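Local structure of carboxypeptidase D (Drosophila melanogaster, 3MN8) at residues 160-163 against 164-167; 196-199 against 200-204; 246-249 against 250-253; 323-326 against 327-331; 387-390 against 391-394. The protein releases C-terminal arginine or lysine from peptides and proteins as a zinc metallocarboxypeptidase, this chain being its first carboxypeptidase-like domain with the transthyretin-like domain. All coordinates share one frame; numbering follows the deposited sequence.

Contact 1 (160-163 against 164-167). With GEM ((2-guanidinoethylmercapto)succinic acid), chain G.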
loop_
_atom_site.group_PDB
_atom_site.type_symbol
_atom_site.label_atom_id
_atom_site.label_comp_id
_atom_site.label_asym_id
_atom_site.label_seq_id
_atom_site.Cartn_x
_atom_site.Cartn_y
_atom_site.Cartn_z
ATOM N N PRO A 160 -1.803 6.632 28.069
ATOM C CA PRO A 160 -0.718 7.420 28.667
ATOM C C PRO A 160 0.642 7.095 28.049
ATOM O O PRO A 160 0.924 5.934 27.757
ATOM C CB PRO A 160 -0.756 6.983 30.130
ATOM C CG PRO A 160 -2.200 6.697 30.366
ATOM C CD PRO A 160 -2.713 6.089 29.099
ATOM N N ASN A 161 1.470 8.113 27.851
ATOM C CA ASN A 161 2.781 7.926 27.226
ATOM C C ASN A 161 2.712 7.590 25.733
ATOM O O ASN A 161 3.739 7.478 25.071
ATOM C CB ASN A 161 3.579 6.845 27.967
ATOM C CG ASN A 161 3.812 7.190 29.421
ATOM O OD1 ASN A 161 3.641 6.353 30.305
ATOM N ND2 ASN A 161 4.203 8.431 29.678
ATOM N N TYR A 162 1.498 7.463 25.207
ATOM C CA TYR A 162 1.289 6.864 23.893
ATOM C C TYR A 162 1.799 5.434 23.912
ATOM O O TYR A 162 2.407 4.944 22.944
ATOM C CB TYR A 162 1.942 7.677 22.780
ATOM C CG TYR A 162 1.130 8.885 22.417
ATOM C CD1 TYR A 162 1.468 10.138 22.900
ATOM C CD2 TYR A 162 0.005 8.772 21.609
ATOM C CE1 TYR A 162 0.723 11.250 22.576
ATOM C CE2 TYR A 162 -0.750 9.884 21.279
ATOM C CZ TYR A 162 -0.388 11.121 21.768
ATOM O OH TYR A 162 -1.139 12.227 21.441
ATOM N N VAL A 163 1.548 4.774 25.039
ATOM C CA VAL A 163 1.855 3.363 25.160
ATOM C C VAL A 163 0.900 2.543 24.294
ATOM O O VAL A 163 -0.319 2.766 24.276
ATOM C CB VAL A 163 1.817 2.884 26.616
ATOM C CG1 VAL A 163 1.655 1.374 26.672
ATOM C CG2 VAL A 163 3.081 3.343 27.362
ATOM N N GLY A 164 1.480 1.606 23.554
ATOM C CA GLY A 164 0.735 0.800 22.602
ATOM C C GLY A 164 0.857 1.340 21.186
ATOM O O GLY A 164 0.865 0.582 20.220
ATOM N N ARG A 165 0.951 2.661 21.070
ATOM C CA ARG A 165 1.103 3.303 19.776
ATOM C C ARG A 165 2.470 2.952 19.199
ATOM O O ARG A 165 2.565 2.422 18.096
ATOM C CB ARG A 165 0.915 4.825 19.900
ATOM C CG ARG A 165 1.096 5.589 18.590
ATOM C CD ARG A 165 0.848 7.088 18.760
ATOM N NE ARG A 165 1.534 7.878 17.736
ATOM C CZ ARG A 165 0.957 8.335 16.627
ATOM N NH1 ARG A 165 -0.321 8.082 16.393
ATOM N NH2 ARG A 165 1.656 9.051 15.752
ATOM N N GLY A 166 3.529 3.228 19.953
ATOM C CA GLY A 166 4.879 2.921 19.509
ATOM C C GLY A 166 5.151 1.464 19.807
ATOM O O GLY A 166 4.278 0.776 20.342
ATOM N N ASN A 167 6.344 0.982 19.459
ATOM C CA ASN A 167 6.671 -0.422 19.702
ATOM C C ASN A 167 6.985 -0.661 21.170
ATOM O O ASN A 167 6.572 0.116 22.040
ATOM C CB ASN A 167 7.780 -0.948 18.769
ATOM C CG ASN A 167 9.151 -0.353 19.062
ATOM O OD1 ASN A 167 9.329 0.427 20.003
ATOM N ND2 ASN A 167 10.133 -0.727 18.248
HETATM C C8 GEM G . -0.251 10.323 11.443
HETATM S S7 GEM G . 0.067 9.546 9.883
HETATM C C6 GEM G . -1.176 10.310 8.881
HETATM C C5 GEM G . -1.144 11.836 8.919
HETATM N N3 GEM G . 0.062 12.267 8.229
HETATM C C1 GEM G . 0.559 13.498 8.181
HETATM N N4 GEM G . 1.676 13.744 7.508
HETATM N N2 GEM G . -0.057 14.491 8.814
HETATM C C9 GEM G . 0.888 9.965 12.360
HETATM O O14 GEM G . 1.747 9.155 11.946
HETATM O O15 GEM G . 0.945 10.490 13.492
HETATM C C10 GEM G . -1.615 9.944 12.044
HETATM C C11 GEM G . -1.789 8.503 12.507
HETATM O O12 GEM G . -2.818 7.894 12.124
HETATM O O13 GEM G . -0.937 7.983 13.273
#
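Tyr162 and Arg165 meet across a local turn in the long loop between helix 145-149 and helix 196-205, and the turn aims the arginine into the inhibitor pocket. Arg165 N donates to Tyr162 O at 3.3 Å, a bent bond (135° at the hydrogen) whose donor sits well above the carbonyl plane. Gly164, between them, takes a positive phi, where a side chain would run into Val163 O. The two side chains leave the turn side by side, pointing the same way. Tyr162 CD2 lies 3.4 Å from Arg165 CD, so the ring meets the aliphatic part of the arginine, with its plane 66° from that of the guanidinium. Arg165 CG stands opposite the backbone N (chi1 178°) and the chain is extended from CG to NE, carrying the guanidinium to the ligand's two carboxylates. NH2 gives the straighter bond, 2.8 Å to GEM O15, which approaches at the guanidinium edge; NH1 reaches O13 of the other carboxylate at 3.2 Å. A salt bridge from NH2 to Asp172 is a second hold on the group, which also touches the zinc ligands His101 and Glu104. An arginine gripping both carboxylates of a substrate-like ligand beside the zinc ion is consistent with the active-site arginines of M14 carboxypeptidases. At the end of the segment Asn167 ND2 hydrogen-bonds Glu197 OE2 on helix 196-205.

Contact 2 (196-199 against 200-204)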
loop_
_atom_site.group_PDB
_atom_site.type_symbol
_atom_site.label_atom_id
_atom_site.label_comp_id
_atom_site.label_asym_id
_atom_site.label_seq_id
_atom_site.Cartn_x
_atom_site.Cartn_y
_atom_site.Cartn_z
ATOM N N PRO A 196 13.378 -3.025 14.890
ATOM C CA PRO A 196 13.304 -4.313 14.204
ATOM C C PRO A 196 12.223 -4.226 13.150
ATOM O O PRO A 196 12.404 -4.623 12.008
ATOM C CB PRO A 196 12.832 -5.264 15.308
ATOM C CG PRO A 196 13.305 -4.662 16.554
ATOM C CD PRO A 196 13.297 -3.172 16.352
ATOM N N GLU A 197 11.088 -3.682 13.559
ATOM C CA GLU A 197 9.893 -3.706 12.741
ATOM C C GLU A 197 10.106 -2.842 11.518
ATOM O O GLU A 197 9.729 -3.211 10.415
ATOM C CB GLU A 197 8.687 -3.218 13.558
ATOM C CG GLU A 197 8.298 -4.124 14.740
ATOM C CD GLU A 197 9.042 -3.783 16.027
ATOM O OE1 GLU A 197 8.808 -4.481 17.050
ATOM O OE2 GLU A 197 9.844 -2.814 16.009
ATOM N N THR A 198 10.725 -1.690 11.731
ATOM C CA THR A 198 11.035 -0.773 10.651
ATOM C C THR A 198 11.983 -1.467 9.681
ATOM O O THR A 198 11.691 -1.600 8.491
ATOM C CB THR A 198 11.719 0.492 11.193
ATOM O OG1 THR A 198 11.036 0.966 12.370
ATOM C CG2 THR A 198 11.767 1.574 10.120
ATOM N N ALA A 199 13.124 -1.914 10.201
ATOM C CA ALA A 199 14.138 -2.592 9.395
ATOM C C ALA A 199 13.527 -3.686 8.526
ATOM O O ALA A 199 13.822 -3.782 7.342
ATOM C CB ALA A 199 15.238 -3.180 10.295
ATOM N N ALA A 200 12.681 -4.517 9.124
ATOM C CA ALA A 200 12.032 -5.598 8.405
ATOM C C ALA A 200 11.289 -5.062 7.190
ATOM O O ALA A 200 11.424 -5.574 6.077
ATOM C CB ALA A 200 11.064 -6.337 9.328
ATOM N N LEU A 201 10.503 -4.022 7.407
ATOM C CA LEU A 201 9.674 -3.486 6.344
ATOM C C LEU A 201 10.493 -2.752 5.306
ATOM O O LEU A 201 10.213 -2.821 4.107
ATOM C CB LEU A 201 8.579 -2.583 6.919
ATOM C CG LEU A 201 7.336 -3.446 7.104
ATOM C CD1 LEU A 201 7.321 -4.085 8.484
ATOM C CD2 LEU A 201 6.073 -2.658 6.822
ATOM N N VAL A 202 11.504 -2.031 5.767
ATOM C CA VAL A 202 12.408 -1.384 4.837
ATOM C C VAL A 202 12.914 -2.429 3.853
ATOM O O VAL A 202 12.797 -2.257 2.643
ATOM C CB VAL A 202 13.591 -0.747 5.565
ATOM C CG1 VAL A 202 14.698 -0.404 4.570
ATOM C CG2 VAL A 202 13.120 0.492 6.339
ATOM N N ASN A 203 13.447 -3.521 4.394
ATOM C CA ASN A 203 14.030 -4.594 3.603
ATOM C C ASN A 203 13.041 -5.130 2.609
ATOM O O ASN A 203 13.373 -5.423 1.460
ATOM C CB ASN A 203 14.443 -5.748 4.514
ATOM C CG ASN A 203 15.850 -5.607 5.025
ATOM O OD1 ASN A 203 16.452 -4.525 4.972
ATOM N ND2 ASN A 203 16.397 -6.710 5.526
ATOM N N TRP A 204 11.816 -5.276 3.083
ATOM C CA TRP A 204 10.757 -5.847 2.283
ATOM C C TRP A 204 10.403 -4.913 1.147
ATOM O O TRP A 204 10.400 -5.299 -0.026
ATOM C CB TRP A 204 9.543 -6.112 3.166
ATOM C CG TRP A 204 8.506 -6.942 2.517
ATOM C CD1 TRP A 204 8.697 -8.115 1.843
ATOM C CD2 TRP A 204 7.091 -6.681 2.481
ATOM N NE1 TRP A 204 7.488 -8.593 1.376
ATOM C CE2 TRP A 204 6.489 -7.731 1.757
ATOM C CE3 TRP A 204 6.281 -5.657 2.982
ATOM C CZ2 TRP A 204 5.114 -7.785 1.524
ATOM C CZ3 TRP A 204 4.921 -5.714 2.749
ATOM C CH2 TRP A 204 4.351 -6.768 2.029
#
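Thr198 and Val202 sit one turn apart on helix 196-205, and the straightest bond of this short run joins their backbones: Val202 N to Thr198 O, 2.8 Å, 172° at the hydrogen. The other carbonyls of the first turn are answered in the same i to i+4 pattern. Ala200 N takes Pro196 O at 2.9 Å, Leu201 N takes Glu197 O at 3.2 Å, and Asn203 N takes Ala199 O at 3.0 Å. Trp204 N carries the ladder on to Ala200 O, and Trp204 O accepts from Ser207 OG beyond. Between the side chains the contact is apolar and light: Thr198 CG2 and Val202 CG2 approach to 4.2 Å. Thr198 places that methyl opposite its backbone N, which leaves OG1 on another side of CB, where it hydrogen-bonds Asp176 OD2. The carboxylate of the buried Glu197 is held by outside partners, OE2 by Asn167 ND2 and OE1, weakly, by Leu70 N. The polar ends of Thr198 and Glu197 thus find their partners in loops. The helix lies over the sheet, with Ala200 on Leu75 and Trp204 on Ala77 of strand 74-80, while Leu201 and Val202 face Met289 and Phe292 of helix 289-296; in its last turn Trp204 meets Phe210, beyond the helix, edge-to-face.

Contact 3 (246-249 against 250-253); sequences RVFK and QLAH
Val247 and Leu251 lie alongside each other, one helical turn apart, with Val247 CG1 4.0 Å from Leu251 CD1. The same leucine methyl also reaches Phe248, at 4.2 Å from CD1 of the ring, which it meets obliquely. Val247 keeps CG1 opposite its backbone N (chi1 166°), and this puts the methyl on the leucine's side. Behind these groups runs the backbone ladder: Leu251 N to Val247 O at 2.8 Å and Ala252 N to Phe248 O at 2.9 Å, the latter almost straight at the hydrogen. Lys249 O accepts twice from His253, from the backbone N at 3.0 Å and, weakly, from ND1 at 3.1 Å with a strongly bent angle; the imidazole ND1 comes back beside that carbonyl. In the next shell, the Phe248 ring meets Phe300, planes about 20° apart, and Tyr294 edge-to-face, while Leu302 of strand 300-305 touches both Phe248 and Leu251. Lys249 NZ ends in a salt bridge with Asp245, one turn back, and Gln250 NE2 reaches Gln334. Ala252 rests on Tyr225 of strand 222-225 and on Ile276 of strand 276-278. A helix packed by its apolar side on a mixed sheet is the layered alpha/beta build of the zinc carboxypeptidase domain.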
loop_
_atom_site.group_PDB
_atom_site.type_symbol
_atom_site.label_atom_id
_atom_site.label_comp_id
_atom_site.label_asym_id
_atom_site.label_seq_id
_atom_site.Cartn_x
_atom_site.Cartn_y
_atom_site.Cartn_z
ATOM N N ARG A 246 -1.331 14.395 -9.171
ATOM C CA ARG A 246 -2.569 14.022 -9.836
ATOM C C ARG A 246 -2.929 12.574 -9.497
ATOM O O ARG A 246 -4.010 12.295 -8.983
ATOM C CB ARG A 246 -2.443 14.186 -11.347
ATOM C CG ARG A 246 -2.009 15.556 -11.786
ATOM C CD ARG A 246 -1.609 15.547 -13.255
ATOM N NE ARG A 246 -2.683 16.001 -14.137
ATOM C CZ ARG A 246 -2.644 15.917 -15.463
ATOM N NH1 ARG A 246 -1.586 15.387 -16.069
ATOM N NH2 ARG A 246 -3.662 16.355 -16.187
ATOM N N VAL A 247 -2.017 11.652 -9.780
ATOM C CA VAL A 247 -2.274 10.244 -9.517
ATOM C C VAL A 247 -2.588 10.026 -8.045
ATOM O O VAL A 247 -3.511 9.281 -7.683
ATOM C CB VAL A 247 -1.084 9.356 -9.922
ATOM C CG1 VAL A 247 -1.244 7.972 -9.334
ATOM C CG2 VAL A 247 -0.975 9.282 -11.435
ATOM N N PHE A 248 -1.820 10.687 -7.192
ATOM C CA PHE A 248 -2.013 10.512 -5.765
ATOM C C PHE A 248 -3.410 10.932 -5.366
ATOM O O PHE A 248 -4.099 10.201 -4.657
ATOM C CB PHE A 248 -0.928 11.224 -4.952
ATOM C CG PHE A 248 0.207 10.320 -4.587
ATOM C CD1 PHE A 248 -0.024 9.195 -3.818
ATOM C CD2 PHE A 248 1.482 10.565 -5.038
ATOM C CE1 PHE A 248 1.001 8.344 -3.486
ATOM C CE2 PHE A 248 2.515 9.714 -4.713
ATOM C CZ PHE A 248 2.272 8.599 -3.930
ATOM N N LYS A 249 -3.832 12.094 -5.857
ATOM C CA LYS A 249 -5.179 12.601 -5.603
ATOM C C LYS A 249 -6.251 11.643 -6.130
ATOM O O LYS A 249 -7.314 11.498 -5.521
ATOM C CB LYS A 249 -5.351 14.000 -6.199
ATOM C CG LYS A 249 -5.206 15.107 -5.168
ATOM C CD LYS A 249 -5.019 16.494 -5.777
ATOM C CE LYS A 249 -4.732 17.501 -4.664
ATOM N NZ LYS A 249 -4.015 18.707 -5.161
ATOM N N GLN A 250 -5.964 10.981 -7.254
ATOM C CA GLN A 250 -6.884 9.994 -7.823
ATOM C C GLN A 250 -6.989 8.759 -6.920
ATOM O O GLN A 250 -8.075 8.237 -6.678
ATOM C CB GLN A 250 -6.468 9.598 -9.251
ATOM C CG GLN A 250 -7.441 8.612 -9.901
ATOM C CD GLN A 250 -7.289 8.503 -11.414
ATOM O OE1 GLN A 250 -7.076 9.497 -12.109
ATOM N NE2 GLN A 250 -7.427 7.291 -11.928
ATOM N N LEU A 251 -5.852 8.309 -6.413
ATOM C CA LEU A 251 -5.830 7.199 -5.475
ATOM C C LEU A 251 -6.629 7.514 -4.228
ATOM O O LEU A 251 -7.544 6.779 -3.860
ATOM C CB LEU A 251 -4.393 6.856 -5.101
ATOM C CG LEU A 251 -3.579 6.352 -6.289
ATOM C CD1 LEU A 251 -2.118 6.159 -5.919
ATOM C CD2 LEU A 251 -4.199 5.077 -6.867
ATOM N N ALA A 252 -6.275 8.611 -3.574
ATOM C CA ALA A 252 -6.979 9.046 -2.372
ATOM C C ALA A 252 -8.482 9.179 -2.602
ATOM O O ALA A 252 -9.284 8.835 -1.725
ATOM C CB ALA A 252 -6.398 10.368 -1.865
ATOM N N HIS A 253 -8.859 9.688 -3.775
ATOM C CA HIS A 253 -10.271 9.902 -4.083
ATOM C C HIS A 253 -10.966 8.590 -4.350
ATOM O O HIS A 253 -12.129 8.417 -3.983
ATOM C CB HIS A 253 -10.455 10.831 -5.275
ATOM C CG HIS A 253 -10.653 12.269 -4.893
ATOM N ND1 HIS A 253 -9.845 13.286 -5.361
ATOM C CD2 HIS A 253 -11.567 12.860 -4.085
ATOM C CE1 HIS A 253 -10.248 14.439 -4.856
ATOM N NE2 HIS A 253 -11.295 14.208 -4.081
#

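Contact 4 (323-326 against 327-331)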
loop_
_atom_site.group_PDB
_atom_site.type_symbol
_atom_site.label_atom_id
_atom_site.label_comp_id
_atom_site.label_asym_id
_atom_site.label_seq_id
_atom_site.Cartn_x
_atom_site.Cartn_y
_atom_site.Cartn_z
ATOM N N ARG A 323 -18.309 -0.718 4.882
ATOM C CA ARG A 323 -17.915 0.601 4.374
ATOM C C ARG A 323 -16.635 0.563 3.538
ATOM O O ARG A 323 -16.573 1.115 2.433
ATOM C CB ARG A 323 -17.729 1.576 5.536
ATOM C CG ARG A 323 -18.906 1.584 6.479
ATOM C CD ARG A 323 -18.615 2.393 7.721
ATOM N NE ARG A 323 -19.833 2.751 8.443
ATOM C CZ ARG A 323 -19.829 3.290 9.655
ATOM N NH1 ARG A 323 -18.669 3.522 10.261
ATOM N NH2 ARG A 323 -20.974 3.595 10.257
ATOM N N ASN A 324 -15.610 -0.092 4.072
ATOM C CA ASN A 324 -14.303 -0.066 3.450
ATOM C C ASN A 324 -14.181 -1.081 2.330
ATOM O O ASN A 324 -13.276 -0.996 1.497
ATOM C CB ASN A 324 -13.226 -0.303 4.497
ATOM C CG ASN A 324 -13.161 0.810 5.525
ATOM O OD1 ASN A 324 -12.329 1.711 5.416
ATOM N ND2 ASN A 324 -14.041 0.756 6.529
ATOM N N LYS A 325 -15.101 -2.040 2.312
ATOM C CA LYS A 325 -15.097 -3.119 1.321
ATOM C C LYS A 325 -14.832 -2.641 -0.114
ATOM O O LYS A 325 -13.872 -3.080 -0.745
ATOM C CB LYS A 325 -16.429 -3.872 1.384
ATOM C CG LYS A 325 -16.471 -5.209 0.668
ATOM C CD LYS A 325 -17.897 -5.697 0.707
ATOM C CE LYS A 325 -18.050 -7.066 0.106
ATOM N NZ LYS A 325 -19.449 -7.532 0.302
ATOM N N ALA A 326 -15.694 -1.751 -0.610
ATOM C CA ALA A 326 -15.593 -1.202 -1.962
ATOM C C ALA A 326 -14.332 -0.352 -2.186
ATOM O O ALA A 326 -13.686 -0.433 -3.243
ATOM C CB ALA A 326 -16.837 -0.389 -2.289
ATOM N N SER A 327 -13.990 0.466 -1.193
ATOM C CA SER A 327 -12.804 1.323 -1.265
ATOM C C SER A 327 -11.488 0.532 -1.301
ATOM O O SER A 327 -10.505 0.979 -1.877
ATOM C CB SER A 327 -12.799 2.295 -0.081
ATOM O OG SER A 327 -14.089 2.871 0.113
ATOM N N LEU A 328 -11.471 -0.639 -0.676
ATOM C CA LEU A 328 -10.269 -1.469 -0.634
ATOM C C LEU A 328 -10.099 -2.242 -1.942
ATOM O O LEU A 328 -8.989 -2.466 -2.425
ATOM C CB LEU A 328 -10.315 -2.439 0.560
ATOM C CG LEU A 328 -10.185 -1.912 2.002
ATOM C CD1 LEU A 328 -10.906 -2.832 2.961
ATOM C CD2 LEU A 328 -8.724 -1.756 2.414
ATOM N N LEU A 329 -11.215 -2.645 -2.525
ATOM C CA LEU A 329 -11.170 -3.308 -3.818
ATOM C C LEU A 329 -10.820 -2.317 -4.929
ATOM O O LEU A 329 -9.899 -2.542 -5.716
ATOM C CB LEU A 329 -12.516 -3.969 -4.112
ATOM C CG LEU A 329 -12.781 -5.365 -3.541
ATOM C CD1 LEU A 329 -11.585 -5.905 -2.737
ATOM C CD2 LEU A 329 -14.097 -5.377 -2.730
ATOM N N GLN A 330 -11.563 -1.219 -4.984
ATOM C CA GLN A 330 -11.369 -0.222 -6.026
ATOM C C GLN A 330 -9.967 0.384 -6.014
ATOM O O GLN A 330 -9.397 0.646 -7.069
ATOM C CB GLN A 330 -12.439 0.866 -5.925
ATOM C CG GLN A 330 -13.814 0.371 -6.290
ATOM C CD GLN A 330 -13.833 -0.265 -7.668
ATOM O OE1 GLN A 330 -13.717 0.422 -8.677
ATOM N NE2 GLN A 330 -13.984 -1.583 -7.713
ATOM N N LEU A 331 -9.415 0.608 -4.826
ATOM C CA LEU A 331 -8.057 1.135 -4.707
ATOM C C LEU A 331 -7.101 0.123 -5.307
ATOM O O LEU A 331 -6.210 0.473 -6.076
ATOM C CB LEU A 331 -7.693 1.393 -3.246
ATOM C CG LEU A 331 -6.357 2.088 -2.963
ATOM C CD1 LEU A 331 -6.203 2.353 -1.479
ATOM C CD2 LEU A 331 -5.189 1.252 -3.439
#
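The flat amide of Asn324 stands beyond a CB that packs on Leu328 CD1 at 3.8 Å; Tyr255 OH at OD1 and Glu320 O at ND2 grip it at both ends, so its rotation is fixed. Gln330 carries the other amide: chi1 of -69° sets Gln330 CG 3.2 Å from Ala326 O, and the bend at chi2 (-55°) then turns the amide. Lys325 and Leu329 run alongside, pointing the same way, with CG of the lysine 4.1 Å from CD2 of the leucine. The extended lysine then carries NZ on to salt bridges with Glu30 and Glu32. Backbone bonds stitch the turn: Leu328 N to Asn324 O at 2.8 Å, Leu329 N to Lys325 O at 3.2 Å, and Gln330 N to Ala326 O at 2.9 Å. Leu328 is buried, and a glycine in its place would probably open a gap against Asn324 CB and strip Tyr255, Met114 and Phe216 of an apolar neighbour. The segment is the middle of helix 317-333. Helix 106-121 lies against it through Met114, on Leu328 and Leu329, and helix 245-257 through Tyr255, whose backbone O also pairs with Ser327 OG. Strand 212-217 touches it through Phe216 and Leu212, and Tyr96 OH of strand 93-97 hydrogen-bonds Leu328 O.

Contact 5 (387-390 against 391-394); sequences ASAF and GYQT
Tyr392 N donates to Ala389 O at 2.9 Å, the bond that closes a type II beta turn from Ala389 to Tyr392; it is bent, 136° at the hydrogen, with the donor above the carbonyl plane. Gly391 fills the third position with phi 82°, where a side chain would press on Phe390 O. The Tyr392 ring lies beside the start of the turn: CD2 is 4.0 Å from Ala389 CB, and Phe390 O meets the ring edge near its plane, 3.3 Å from CD2. Its CG stands opposite the carbonyl carbon (chi1 -69°), which sets the ring beside Ala389. Were a serine here, Ala389, Ile351 and Leu416 would probably lose their aromatic neighbour and Asp345 its weak bond from the hydroxyl. Past the turn the chain comes back beside the strand, and Thr394 sets OG1 against Ser388 CB (3.5 Å) and CG2 near Ala387 O (3.3 Å). The turn is the exit of strand 381-388 at the edge of the transthyretin-like domain, on the way to strand 398-402. Ser388 bonds through its backbone with Asn355 of strand 355-358, and the returning limb is held by Val419 and Ala417 beyond strand 410-415.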
loop_
_atom_site.group_PDB
_atom_site.type_symbol
_atom_site.label_atom_id
_atom_site.label_comp_id
_atom_site.label_asym_id
_atom_site.label_seq_id
_atom_site.Cartn_x
_atom_site.Cartn_y
_atom_site.Cartn_z
ATOM N N ALA A 387 12.689 5.716 -22.276
ATOM C CA ALA A 387 13.460 4.893 -21.362
ATOM C C ALA A 387 14.944 5.121 -21.551
ATOM O O ALA A 387 15.417 5.398 -22.656
ATOM C CB ALA A 387 13.116 3.413 -21.557
ATOM N N SER A 388 15.684 5.004 -20.459
ATOM C CA SER A 388 17.123 5.122 -20.542
ATOM C C SER A 388 17.794 4.181 -19.547
ATOM O O SER A 388 17.156 3.664 -18.619
ATOM C CB SER A 388 17.543 6.564 -20.288
ATOM O OG SER A 388 17.044 7.015 -19.041
ATOM N N ALA A 389 19.084 3.954 -19.764
ATOM C CA ALA A 389 19.880 3.079 -18.917
ATOM C C ALA A 389 21.360 3.288 -19.227
ATOM O O ALA A 389 21.742 3.528 -20.375
ATOM C CB ALA A 389 19.484 1.610 -19.130
ATOM N N PHE A 390 22.188 3.204 -18.194
ATOM C CA PHE A 390 23.633 3.306 -18.346
ATOM C C PHE A 390 24.135 2.258 -19.340
ATOM O O PHE A 390 23.747 1.091 -19.275
ATOM C CB PHE A 390 24.303 3.129 -16.978
ATOM C CG PHE A 390 25.805 3.112 -17.023
ATOM C CD1 PHE A 390 26.506 1.931 -16.832
ATOM C CD2 PHE A 390 26.518 4.276 -17.241
ATOM C CE1 PHE A 390 27.896 1.908 -16.869
ATOM C CE2 PHE A 390 27.907 4.259 -17.278
ATOM C CZ PHE A 390 28.596 3.072 -17.092
ATOM N N GLY A 391 24.986 2.675 -20.271
ATOM C CA GLY A 391 25.516 1.753 -21.256
ATOM C C GLY A 391 24.538 1.555 -22.392
ATOM O O GLY A 391 24.755 0.727 -23.278
ATOM N N TYR A 392 23.454 2.322 -22.366
ATOM C CA TYR A 392 22.453 2.261 -23.422
ATOM C C TYR A 392 22.086 3.637 -23.934
ATOM O O TYR A 392 21.980 4.585 -23.162
ATOM C CB TYR A 392 21.200 1.537 -22.939
ATOM C CG TYR A 392 21.418 0.068 -22.723
ATOM C CD1 TYR A 392 21.141 -0.851 -23.737
ATOM C CD2 TYR A 392 21.919 -0.409 -21.519
ATOM C CE1 TYR A 392 21.348 -2.207 -23.553
ATOM C CE2 TYR A 392 22.128 -1.764 -21.325
ATOM C CZ TYR A 392 21.841 -2.659 -22.345
ATOM O OH TYR A 392 22.046 -4.013 -22.153
ATOM N N GLN A 393 21.907 3.734 -25.247
ATOM C CA GLN A 393 21.410 4.954 -25.866
ATOM C C GLN A 393 19.950 5.123 -25.463
ATOM O O GLN A 393 19.144 4.197 -25.581
ATOM C CB GLN A 393 21.567 4.910 -27.389
ATOM C CG GLN A 393 22.980 4.574 -27.839
ATOM C CD GLN A 393 23.164 4.601 -29.353
ATOM O OE1 GLN A 393 22.197 4.522 -30.119
ATOM N NE2 GLN A 393 24.420 4.709 -29.790
ATOM N N THR A 394 19.630 6.307 -24.955
ATOM C CA THR A 394 18.290 6.597 -24.481
ATOM C C THR A 394 17.310 6.460 -25.627
ATOM O O THR A 394 17.484 7.088 -26.665
ATOM C CB THR A 394 18.197 8.018 -23.917
ATOM O OG1 THR A 394 19.168 8.184 -22.879
ATOM C CG2 THR A 394 16.812 8.268 -23.352
#

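Contacts 1 to 4 belong to the catalytic domain, contact 5 to the transthyretin-like domain, its centre about 49 Å from that of contact 1. Contact 1 is at the active site: the Arg165 side chain comes within about 4 Å of the zinc ion, and it binds the inhibitor. Contact 2 touches it through Asn167 ND2 and Glu197 OE2, 3.1 Å apart, a probable hydrogen bond, although their centres lie 20 Å apart, and its Thr198 stays about 12 Å from the inhibitor. Contacts 3 and 4 are neighbours, nearest atoms about 5 Å apart; the side chains of Ala252 and Asn324 are about 11 and 9 Å from that of Glu305, the predicted proton donor or acceptor. Contacts 2 and 4 lie on opposite sides of the chain's centre.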